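Local coordinates for putative amidohydrolase/peptidase (Burkholderia cenocepacia, PDB 4WJB), which probably hydrolyses carbon-nitrogen bonds other than peptide bonds, as a zinc-dependent amidohydrolase of the peptidase M20 family, at residues P388-L393 against A398-P403; L358-M363 against A406-D411; S167-D170 against R174-G177; V71-N76 against Y160-G165. All blocks are in the same frame, centred on the assembly; numbering follows the deposited sequence.

Contact 1 of 4, residues P388-L393 against A398-P403; sequences PCVDGL and AEAITP
Val-390 and Ala-400 join two irregular pieces of one loop by a single direct backbone bond, Val-390 N to Ala-400 O at 3.0 Å, nearly straight at 169°. A water extends the join: it accepts from Ala-400 N at 2.8 Å and lies within donating distance of both Val-390 O and Leu-393 O, so one molecule ties the turn to the extended chain. The turn itself is closed by bonds from Gly-392 N to Cys-389 O and from Leu-393 N to Val-390 O.

The apolar side chains around this centre are small or branched. Val-390 has CG1 anti to its backbone N (chi1 -175°), which lays CG2 against the carbonyl of Ala-400, 3.4 Å from its O, and near its methyl CB. At the far end Leu-393 sets its CD2 against Ala-398 CB, 3.7 Å away. Ile-401 turns CG2 to Pro-388 O at 3.3 Å, while its CG1 branch leads away; that carbonyl oxygen is buried and has no polar partner. Glu-399 runs out extended, its CG brushing Leu-393 O at 3.6 Å, and its carboxylate is gripped at both oxygens: OE1 accepts from Ser-394 OG, OE2 from the backbone N of Tyr-106 and of the zinc ligand Asp-107. Through Asp-107, Glu-399 is second-shell to the metal site, its side chain about 8 Å from the bound zinc ion.

Pro-388 and Val-390 pack on Trp-405 of helix 403-421 and on helix 209-213, while Glu-399 and Ile-401 lie against Ile-204 of strand 198-204.

Contact 2 of 4, residues L358-M363 against A406-D411; sequences LGLSHM and ATAGAD
Leu-358 and Leu-360 reach from a loop that becomes strand 362-367 to one side of helix 403-421, with no hydrogen bond between the two backbones; the nearest CA pairs are Leu-360 with Ala-408, at 7.5 Å, and Leu-358 with Asp-411, at 7.8 Å. The partners on the helix are three residues apart, close to one turn, so the two leucines meet neighbouring positions on the same flank.

Leu-360 straddles a methyl group. With CG anti to its carbonyl carbon (chi1 -70°), it brings both branches to CB of Ala-408, CD1 at 3.9 Å and CD2 at 4.0 Å, and CD1 also lies 3.8 Å from Ala-408 O. Between the leucines comes Gly-359, which ends helix 345-357 in a Schellman motif: its positive phi of 66° turns the chain out of the helix and on toward the strand.

Leu-358 uses just one branch across this contact, and its side chain runs at a slant to that of Asp-411. CD1 touches the base of the aspartate, 3.6 Å from Asp-411 CB and equally close to Asp-411 C. The carboxylate beyond is engaged elsewhere: Asp-411 OD1 accepts from Val-19 N, and OD2 forms a salt bridge with Arg-18, which would favour the charged form. Both leucines also touch Val-412 of the same helix, and Leu-358 continues onto Arg-415.

Contact 3 of 4, residues S167-D170 against R174-G177; sequences SRTD and RTIG
Asp-170 and Arg-174 close a short loop between helices 162-167 and 176-183, where Thr-169 and Thr-175 form a single beta bridge and Thr-175 is the N-cap of the second helix. Asp-170 is the side chain to follow. Its CB lies 4.0 Å from Arg-174 O, and CG stands between the backbone N and the carbonyl carbon (chi1 62°), a rotation that folds the carboxylate back over the start of the other segment. CG is then 3.5 Å from Arg-174 O. At the tip, OD1 accepts from Arg-174 N at 2.8 Å, on its syn side but 34° out of the carboxylate plane. OD2 lies 3.7 Å from CB of Arg-174 and forms a salt bridge with Arg-145. The guanidinium of Arg-174 is not part of this grip: the two side chains run side by side in the same direction without their charged ends meeting.

The backbones add two bonds, Asp-170 N to Arg-174 O and a more bent one, Ile-176 N to Arg-168 O at 137°. The CA-H of Thr-175 approaches Arg-168 O, and that of Thr-169 approaches Arg-174 O. The threonines meet through their methyls, CG2 to CG2. Thr-175 OG1 is turned to Glu-178 N, capping the first turn of helix 176-183. Next to the bridge in sequence, Arg-168 sends its guanidinium back to helix 162-167, bonding Tyr-164 O through NE and Ser-167 OG through NH2, while its CB rests against the delta methyl of Ile-176, 3.9 Å from CD1.

Contact 4 of 4, residues V71-N76 against Y160-G165; sequences VDRMGN and YTLEYG
A type I turn, Asp-72 to Gly-75, links antiparallel strands 68-71 and 77-81, and the two residues at its corner, Arg-73 and Met-74, reach the first turn of helix 162-167. Leu-162 stands between them, one methyl to each. Its CD2 lies over one face of the Arg-73 guanidinium, 3.4 Å above the plane and offset toward the rim, nearest NH1 at 3.5 Å; the two side chains cross at about a right angle. Its CD1 meets CG of Met-74 at 3.6 Å. From there Met-74 bends at chi2 and chi3, carrying SD to 3.8 Å from Gly-165 C and laying CE against the glycine backbone, close to its CA and O.

The turn is held from inside by Asp-72. OD1 takes the backbone N of Met-74, an Asx turn, and that of Asn-76 from opposite faces of the carboxylate plane, and OD2 receives Asn-76 ND2 at 2.8 Å. On the helix, Thr-161 OG1 caps Tyr-164 N.

Met-74 also packs on Ser-152 and Val-155, so its side chain touches helix 151-157 as well as helix 162-167, at the end of the strand pair 68-71 and 77-81.

How the contacts relate
Contact 4 comes first along the chain, then contact 3, then contact 2, whose loop encloses contact 1. They fall into two groups. Contacts 1 and 2, centres 15 Å apart, share the start of helix 403-421 and touch where Ile-401 CD1 meets Ala-406 CB. Contacts 3 and 4, centres 11 Å apart, touch through Ile-176 CD1 and Gly-165 O; contact 4 uses the start of helix 162-167, and contact 3 runs from its end to the start of helix 176-183. Between the groups, centres lie 32 to 39 Å apart. Contact 1 reaches the zinc site through Glu-399; contact 2 lies away from it, and side chains of contacts 3 and 4 come no closer than about 10 Å to that of Glu-141.

Contact 1 of 4, residues P388-L393 against A398-P403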
loop_
_atom_site.group_PDB
_atom_site.type_symbol
_atom_site.label_atom_id
_atom_site.label_comp_id
_atom_site.label_asym_id
_atom_site.label_seq_id
_atom_site.Cartn_x
_atom_site.Cartn_y
_atom_site.Cartn_z
ATOM N N PRO A 388 -14.551 23.451 -21.881
ATOM C CA PRO A 388 -14.042 22.084 -21.750
ATOM C C PRO A 388 -12.563 22.007 -22.104
ATOM O O PRO A 388 -12.006 22.960 -22.646
ATOM C CB PRO A 388 -14.882 21.285 -22.765
ATOM C CG PRO A 388 -15.964 22.236 -23.249
ATOM C CD PRO A 388 -15.413 23.605 -23.065
ATOM N N CYS A 389 -11.928 20.887 -21.786
ATOM C CA CYS A 389 -10.612 20.618 -22.337
ATOM C C CYS A 389 -10.572 19.173 -22.800
ATOM O O CYS A 389 -11.269 18.320 -22.250
ATOM C CB CYS A 389 -9.506 20.922 -21.323
ATOM S SG CYS A 389 -9.737 20.219 -19.679
ATOM N N VAL A 390 -9.784 18.913 -23.837
ATOM C CA VAL A 390 -9.706 17.585 -24.435
ATOM C C VAL A 390 -9.256 16.545 -23.419
ATOM O O VAL A 390 -8.220 16.708 -22.773
ATOM C CB VAL A 390 -8.744 17.569 -25.634
ATOM C CG1 VAL A 390 -8.776 16.213 -26.317
ATOM C CG2 VAL A 390 -9.110 18.672 -26.610
ATOM N N ASP A 391 -10.062 15.492 -23.271
ATOM C CA ASP A 391 -9.795 14.395 -22.336
ATOM C C ASP A 391 -9.745 14.854 -20.876
ATOM O O ASP A 391 -9.421 14.072 -19.983
ATOM C CB ASP A 391 -8.486 13.687 -22.700
ATOM C CG ASP A 391 -8.505 13.113 -24.105
ATOM O OD1 ASP A 391 -9.601 12.750 -24.586
ATOM O OD2 ASP A 391 -7.425 13.020 -24.727
ATOM N N GLY A 392 -10.073 16.117 -20.636
ATOM C CA GLY A 392 -10.007 16.676 -19.297
ATOM C C GLY A 392 -8.591 16.944 -18.827
ATOM O O GLY A 392 -8.366 17.309 -17.671
ATOM N N LEU A 393 -7.636 16.776 -19.737
ATOM C CA LEU A 393 -6.224 16.884 -19.410
ATOM C C LEU A 393 -5.807 18.307 -19.048
ATOM O O LEU A 393 -6.173 19.282 -19.715
ATOM C CB LEU A 393 -5.376 16.376 -20.578
ATOM C CG LEU A 393 -3.875 16.233 -20.329
ATOM C CD1 LEU A 393 -3.623 15.237 -19.208
ATOM C CD2 LEU A 393 -3.158 15.815 -21.602
ATOM N N ALA A 398 0.196 18.362 -23.153
ATOM C CA ALA A 398 -0.748 18.024 -24.222
ATOM C C ALA A 398 -2.146 18.597 -23.966
ATOM O O ALA A 398 -3.084 18.328 -24.719
ATOM C CB ALA A 398 -0.824 16.512 -24.398
ATOM N N GLU A 399 -2.274 19.372 -22.893
ATOM C CA GLU A 399 -3.516 20.063 -22.555
ATOM C C GLU A 399 -3.998 20.939 -23.709
ATOM O O GLU A 399 -3.219 21.707 -24.274
ATOM C CB GLU A 399 -3.305 20.903 -21.299
ATOM C CG GLU A 399 -4.301 22.014 -21.088
ATOM C CD GLU A 399 -3.805 23.021 -20.069
ATOM O OE1 GLU A 399 -3.599 22.634 -18.894
ATOM O OE2 GLU A 399 -3.603 24.193 -20.450
ATOM N N ALA A 400 -5.276 20.826 -24.063
ATOM C CA ALA A 400 -5.769 21.503 -25.257
ATOM C C ALA A 400 -7.243 21.895 -25.196
ATOM O O ALA A 400 -8.070 21.194 -24.607
ATOM C CB ALA A 400 -5.525 20.622 -26.481
ATOM N N ILE A 401 -7.552 23.031 -25.816
ATOM C CA ILE A 401 -8.923 23.411 -26.130
ATOM C C ILE A 401 -9.023 23.700 -27.626
ATOM O O ILE A 401 -8.012 23.905 -28.298
ATOM C CB ILE A 401 -9.385 24.643 -25.328
ATOM C CG1 ILE A 401 -8.588 25.888 -25.749
ATOM C CG2 ILE A 401 -9.279 24.376 -23.824
ATOM C CD1 ILE A 401 -8.927 27.126 -24.965
ATOM N N THR A 402 -10.243 23.703 -28.149
ATOM C CA THR A 402 -10.478 24.059 -29.542
ATOM C C THR A 402 -10.673 25.573 -29.674
ATOM O O THR A 402 -11.047 26.236 -28.708
ATOM C CB THR A 402 -11.713 23.341 -30.099
ATOM O OG1 THR A 402 -12.886 23.886 -29.483
ATOM C CG2 THR A 402 -11.639 21.832 -29.822
ATOM N N PRO A 403 -10.414 26.127 -30.869
ATOM C CA PRO A 403 -10.745 27.533 -31.127
ATOM C C PRO A 403 -12.202 27.870 -30.790
ATOM O O PRO A 403 -12.479 28.929 -30.231
ATOM C CB PRO A 403 -10.481 27.679 -32.625
ATOM C CG PRO A 403 -9.407 26.682 -32.904
ATOM C CD PRO A 403 -9.683 25.516 -31.996
HETATM O O HOH W 1 -6.770 19.067 -22.528
#

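Contact 2 of 4, residues L358-M363 against A406-D411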
loop_
_atom_site.group_PDB
_atom_site.type_symbol
_atom_site.label_atom_id
_atom_site.label_comp_id
_atom_site.label_asym_id
_atom_site.label_seq_id
_atom_site.Cartn_x
_atom_site.Cartn_y
_atom_site.Cartn_z
ATOM N N LEU A 358 -26.128 33.816 -25.919
ATOM C CA LEU A 358 -25.213 33.484 -27.004
ATOM C C LEU A 358 -25.593 32.175 -27.690
ATOM O O LEU A 358 -24.928 31.747 -28.633
ATOM C CB LEU A 358 -23.782 33.395 -26.479
ATOM C CG LEU A 358 -23.114 34.723 -26.126
ATOM C CD1 LEU A 358 -21.890 34.467 -25.255
ATOM C CD2 LEU A 358 -22.736 35.467 -27.394
ATOM N N GLY A 359 -26.658 31.541 -27.211
ATOM C CA GLY A 359 -27.109 30.282 -27.774
ATOM C C GLY A 359 -26.104 29.162 -27.561
ATOM O O GLY A 359 -26.032 28.216 -28.348
ATOM N N LEU A 360 -25.323 29.270 -26.491
ATOM C CA LEU A 360 -24.275 28.300 -26.207
ATOM C C LEU A 360 -24.774 27.205 -25.280
ATOM O O LEU A 360 -25.507 27.475 -24.329
ATOM C CB LEU A 360 -23.058 28.998 -25.592
ATOM C CG LEU A 360 -22.269 29.896 -26.545
ATOM C CD1 LEU A 360 -21.242 30.736 -25.789
ATOM C CD2 LEU A 360 -21.596 29.052 -27.617
ATOM N N SER A 361 -24.385 25.965 -25.560
ATOM C CA SER A 361 -24.701 24.863 -24.661
ATOM C C SER A 361 -23.993 25.099 -23.333
ATOM O O SER A 361 -22.847 25.555 -23.307
ATOM C CB SER A 361 -24.284 23.519 -25.263
ATOM O OG SER A 361 -22.882 23.460 -25.453
ATOM N N HIS A 362 -24.674 24.800 -22.233
ATOM C CA HIS A 362 -24.125 25.089 -20.915
ATOM C C HIS A 362 -24.691 24.176 -19.834
ATOM O O HIS A 362 -25.738 23.557 -20.012
ATOM C CB HIS A 362 -24.393 26.551 -20.548
ATOM C CG HIS A 362 -25.849 26.887 -20.448
ATOM N ND1 HIS A 362 -26.544 26.844 -19.259
ATOM C CD2 HIS A 362 -26.746 27.255 -21.395
ATOM C CE1 HIS A 362 -27.804 27.182 -19.473
ATOM N NE2 HIS A 362 -27.952 27.436 -20.761
ATOM N N MET A 363 -23.985 24.098 -18.713
ATOM C CA MET A 363 -24.459 23.362 -17.549
ATOM C C MET A 363 -23.792 23.896 -16.293
ATOM O O MET A 363 -22.700 24.451 -16.360
ATOM C CB MET A 363 -24.181 21.863 -17.701
ATOM C CG MET A 363 -22.708 21.526 -17.862
ATOM S SD MET A 363 -22.378 19.750 -17.941
ATOM C CE MET A 363 -22.654 19.255 -16.243
ATOM N N ALA A 406 -12.510 28.165 -27.080
ATOM C CA ALA A 406 -11.791 29.362 -26.643
ATOM C C ALA A 406 -12.631 30.612 -26.884
ATOM O O ALA A 406 -12.765 31.458 -26.002
ATOM C CB ALA A 406 -10.457 29.475 -27.357
ATOM N N THR A 407 -13.202 30.703 -28.082
ATOM C CA THR A 407 -14.046 31.830 -28.469
ATOM C C THR A 407 -15.315 31.916 -27.621
ATOM O O THR A 407 -15.732 33.005 -27.219
ATOM C CB THR A 407 -14.431 31.737 -29.965
ATOM O OG1 THR A 407 -13.244 31.794 -30.766
ATOM C CG2 THR A 407 -15.362 32.873 -30.359
ATOM N N ALA A 408 -15.916 30.765 -27.337
ATOM C CA ALA A 408 -17.169 30.724 -26.587
ATOM C C ALA A 408 -16.983 31.191 -25.145
ATOM O O ALA A 408 -17.818 31.920 -24.609
ATOM C CB ALA A 408 -17.748 29.330 -26.615
ATOM N N GLY A 409 -15.896 30.758 -24.514
ATOM C CA GLY A 409 -15.607 31.169 -23.152
ATOM C C GLY A 409 -15.407 32.671 -23.087
ATOM O O GLY A 409 -15.893 33.344 -22.173
ATOM N N ALA A 410 -14.696 33.196 -24.079
ATOM C CA ALA A 410 -14.398 34.617 -24.123
ATOM C C ALA A 410 -15.656 35.439 -24.403
ATOM O O ALA A 410 -15.810 36.538 -23.874
ATOM C CB ALA A 410 -13.332 34.896 -25.165
ATOM N N ASP A 411 -16.552 34.904 -25.227
ATOM C CA ASP A 411 -17.814 35.576 -25.525
ATOM C C ASP A 411 -18.698 35.684 -24.281
ATOM O O ASP A 411 -19.319 36.723 -24.042
ATOM C CB ASP A 411 -18.564 34.842 -26.637
ATOM C CG ASP A 411 -18.458 35.542 -27.978
ATOM O OD1 ASP A 411 -18.363 36.788 -28.001
ATOM O OD2 ASP A 411 -18.484 34.845 -29.011
#

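Contact 3 of 4, residues S167-D170 against R174-G177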
loop_
_atom_site.group_PDB
_atom_site.type_symbol
_atom_site.label_atom_id
_atom_site.label_comp_id
_atom_site.label_asym_id
_atom_site.label_seq_id
_atom_site.Cartn_x
_atom_site.Cartn_y
_atom_site.Cartn_z
ATOM N N SER A 167 7.710 36.692 1.611
ATOM C CA SER A 167 8.817 35.947 2.197
ATOM C C SER A 167 8.866 34.490 1.744
ATOM O O SER A 167 9.758 33.751 2.143
ATOM C CB SER A 167 8.757 36.009 3.729
ATOM O OG SER A 167 7.568 35.426 4.230
ATOM N N ARG A 168 7.918 34.075 0.910
ATOM C CA ARG A 168 7.956 32.711 0.382
ATOM C C ARG A 168 9.210 32.543 -0.474
ATOM O O ARG A 168 9.503 33.384 -1.323
ATOM C CB ARG A 168 6.690 32.405 -0.424
ATOM C CG ARG A 168 5.387 32.602 0.356
ATOM C CD ARG A 168 5.353 31.766 1.639
ATOM N NE ARG A 168 5.949 32.446 2.790
ATOM C CZ ARG A 168 6.398 31.823 3.879
ATOM N NH1 ARG A 168 6.339 30.499 3.968
ATOM N NH2 ARG A 168 6.921 32.523 4.876
ATOM N N THR A 169 9.960 31.471 -0.234
ATOM C CA THR A 169 11.255 31.294 -0.886
ATOM C C THR A 169 11.252 30.125 -1.866
ATOM O O THR A 169 10.460 29.196 -1.726
ATOM C CB THR A 169 12.372 31.063 0.149
ATOM O OG1 THR A 169 12.217 29.765 0.737
ATOM C CG2 THR A 169 12.312 32.115 1.239
ATOM N N ASP A 170 12.139 30.179 -2.860
ATOM C CA ASP A 170 12.323 29.061 -3.782
ATOM C C ASP A 170 13.519 28.217 -3.352
ATOM O O ASP A 170 14.196 28.543 -2.378
ATOM C CB ASP A 170 12.504 29.555 -5.228
ATOM C CG ASP A 170 13.740 30.432 -5.415
ATOM O OD1 ASP A 170 14.588 30.527 -4.499
ATOM O OD2 ASP A 170 13.868 31.028 -6.507
ATOM N N ARG A 174 15.675 32.285 -2.675
ATOM C CA ARG A 174 15.231 33.594 -3.105
ATOM C C ARG A 174 13.754 33.774 -2.798
ATOM O O ARG A 174 12.949 32.882 -3.057
ATOM C CB ARG A 174 15.515 33.772 -4.596
ATOM C CG ARG A 174 16.997 33.664 -4.924
ATOM C CD ARG A 174 17.724 34.938 -4.533
ATOM N NE ARG A 174 17.338 36.030 -5.419
ATOM C CZ ARG A 174 17.581 37.315 -5.191
ATOM N NH1 ARG A 174 18.217 37.692 -4.090
ATOM N NH2 ARG A 174 17.179 38.223 -6.071
ATOM N N THR A 175 13.406 34.927 -2.235
ATOM C CA THR A 175 12.026 35.205 -1.850
ATOM C C THR A 175 11.225 35.834 -2.988
ATOM O O THR A 175 11.790 36.354 -3.955
ATOM C CB THR A 175 11.952 36.146 -0.629
ATOM O OG1 THR A 175 12.341 37.470 -1.018
ATOM C CG2 THR A 175 12.858 35.652 0.489
ATOM N N ILE A 176 9.904 35.774 -2.864
ATOM C CA ILE A 176 9.009 36.381 -3.838
ATOM C C ILE A 176 9.286 37.878 -3.936
ATOM O O ILE A 176 9.354 38.439 -5.033
ATOM C CB ILE A 176 7.530 36.120 -3.473
ATOM C CG1 ILE A 176 7.127 34.706 -3.908
ATOM C CG2 ILE A 176 6.611 37.163 -4.117
ATOM C CD1 ILE A 176 5.669 34.356 -3.638
ATOM N N GLY A 177 9.481 38.515 -2.785
ATOM C CA GLY A 177 9.821 39.924 -2.748
ATOM C C GLY A 177 11.085 40.235 -3.529
ATOM O O GLY A 177 11.129 41.191 -4.305
#

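Contact 4 of 4, residues V71-N76 against Y160-G165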
loop_
_atom_site.group_PDB
_atom_site.type_symbol
_atom_site.label_atom_id
_atom_site.label_comp_id
_atom_site.label_asym_id
_atom_site.label_seq_id
_atom_site.Cartn_x
_atom_site.Cartn_y
_atom_site.Cartn_z
ATOM N N VAL A 71 0.713 48.113 -10.790
ATOM C CA VAL A 71 1.267 46.893 -10.202
ATOM C C VAL A 71 1.287 47.031 -8.679
ATOM O O VAL A 71 1.698 48.072 -8.164
ATOM C CB VAL A 71 2.699 46.614 -10.721
ATOM C CG1 VAL A 71 3.246 45.310 -10.142
ATOM C CG2 VAL A 71 2.733 46.579 -12.247
ATOM N N ASP A 72 0.842 46.006 -7.950
ATOM C CA ASP A 72 0.844 46.108 -6.490
ATOM C C ASP A 72 2.083 45.432 -5.888
ATOM O O ASP A 72 2.933 44.914 -6.616
ATOM C CB ASP A 72 -0.460 45.542 -5.881
ATOM C CG ASP A 72 -0.604 44.022 -6.023
ATOM O OD1 ASP A 72 0.400 43.300 -6.216
ATOM O OD2 ASP A 72 -1.758 43.543 -5.909
ATOM N N ARG A 73 2.172 45.433 -4.562
ATOM C CA ARG A 73 3.389 45.013 -3.880
ATOM C C ARG A 73 3.639 43.506 -3.991
ATOM O O ARG A 73 4.747 43.037 -3.728
ATOM C CB ARG A 73 3.336 45.446 -2.411
ATOM C CG ARG A 73 3.245 46.962 -2.233
ATOM C CD ARG A 73 3.123 47.357 -0.773
ATOM N NE ARG A 73 4.382 47.214 -0.049
ATOM C CZ ARG A 73 4.513 47.400 1.260
ATOM N NH1 ARG A 73 3.457 47.725 1.996
ATOM N NH2 ARG A 73 5.699 47.256 1.835
ATOM N N MET A 74 2.620 42.754 -4.397
ATOM C CA MET A 74 2.784 41.324 -4.638
ATOM C C MET A 74 3.012 41.044 -6.119
ATOM O O MET A 74 3.045 39.887 -6.545
ATOM C CB MET A 74 1.570 40.542 -4.126
ATOM C CG MET A 74 1.647 40.229 -2.635
ATOM S SD MET A 74 3.068 39.184 -2.210
ATOM C CE MET A 74 2.524 37.597 -2.850
ATOM N N GLY A 75 3.170 42.110 -6.898
ATOM C CA GLY A 75 3.435 41.988 -8.321
ATOM C C GLY A 75 2.213 41.660 -9.160
ATOM O O GLY A 75 2.334 41.332 -10.338
ATOM N N ASN A 76 1.031 41.735 -8.555
ATOM C CA ASN A 76 -0.200 41.580 -9.313
ATOM C C ASN A 76 -0.316 42.709 -10.327
ATOM O O ASN A 76 -0.077 43.870 -10.000
ATOM C CB ASN A 76 -1.418 41.572 -8.393
ATOM C CG ASN A 76 -1.388 40.437 -7.394
ATOM O OD1 ASN A 76 -0.996 39.311 -7.719
ATOM N ND2 ASN A 76 -1.800 40.727 -6.164
ATOM N N TYR A 160 -3.662 35.540 3.342
ATOM C CA TYR A 160 -2.295 35.631 3.836
ATOM C C TYR A 160 -1.892 37.082 4.046
ATOM O O TYR A 160 -2.409 37.979 3.376
ATOM C CB TYR A 160 -1.314 34.971 2.860
ATOM C CG TYR A 160 -1.612 33.525 2.532
ATOM C CD1 TYR A 160 -1.506 32.535 3.505
ATOM C CD2 TYR A 160 -1.961 33.142 1.244
ATOM C CE1 TYR A 160 -1.763 31.206 3.207
ATOM C CE2 TYR A 160 -2.220 31.813 0.934
ATOM C CZ TYR A 160 -2.121 30.851 1.923
ATOM O OH TYR A 160 -2.375 29.529 1.625
ATOM N N THR A 161 -0.959 37.313 4.964
ATOM C CA THR A 161 -0.400 38.650 5.133
ATOM C C THR A 161 0.551 38.959 3.988
ATOM O O THR A 161 1.061 38.048 3.332
ATOM C CB THR A 161 0.362 38.804 6.462
ATOM O OG1 THR A 161 1.547 38.001 6.427
ATOM C CG2 THR A 161 -0.508 38.389 7.641
ATOM N N LEU A 162 0.794 40.245 3.752
ATOM C CA LEU A 162 1.769 40.663 2.755
ATOM C C LEU A 162 3.167 40.177 3.136
ATOM O O LEU A 162 3.935 39.761 2.272
ATOM C CB LEU A 162 1.755 42.188 2.590
ATOM C CG LEU A 162 2.769 42.789 1.610
ATOM C CD1 LEU A 162 2.542 42.264 0.200
ATOM C CD2 LEU A 162 2.720 44.319 1.632
ATOM N N GLU A 163 3.490 40.229 4.427
ATOM C CA GLU A 163 4.787 39.756 4.914
ATOM C C GLU A 163 4.976 38.279 4.578
ATOM O O GLU A 163 6.056 37.856 4.161
ATOM C CB GLU A 163 4.916 39.972 6.426
ATOM C CG GLU A 163 6.276 39.587 7.001
ATOM C CD GLU A 163 6.422 39.936 8.476
ATOM O OE1 GLU A 163 5.584 39.479 9.285
ATOM O OE2 GLU A 163 7.376 40.672 8.827
ATOM N N TYR A 164 3.917 37.501 4.756
ATOM C CA TYR A 164 3.958 36.076 4.434
ATOM C C TYR A 164 4.164 35.858 2.935
ATOM O O TYR A 164 5.010 35.061 2.524
ATOM C CB TYR A 164 2.677 35.384 4.902
ATOM C CG TYR A 164 2.644 33.897 4.626
ATOM C CD1 TYR A 164 3.249 32.996 5.494
ATOM C CD2 TYR A 164 2.011 33.395 3.497
ATOM C CE1 TYR A 164 3.217 31.630 5.245
ATOM C CE2 TYR A 164 1.978 32.037 3.239
ATOM C CZ TYR A 164 2.581 31.163 4.115
ATOM O OH TYR A 164 2.547 29.816 3.850
ATOM N N GLY A 165 3.394 36.576 2.124
ATOM C CA GLY A 165 3.467 36.430 0.681
ATOM C C GLY A 165 4.835 36.772 0.122
ATOM O O GLY A 165 5.353 36.080 -0.757
#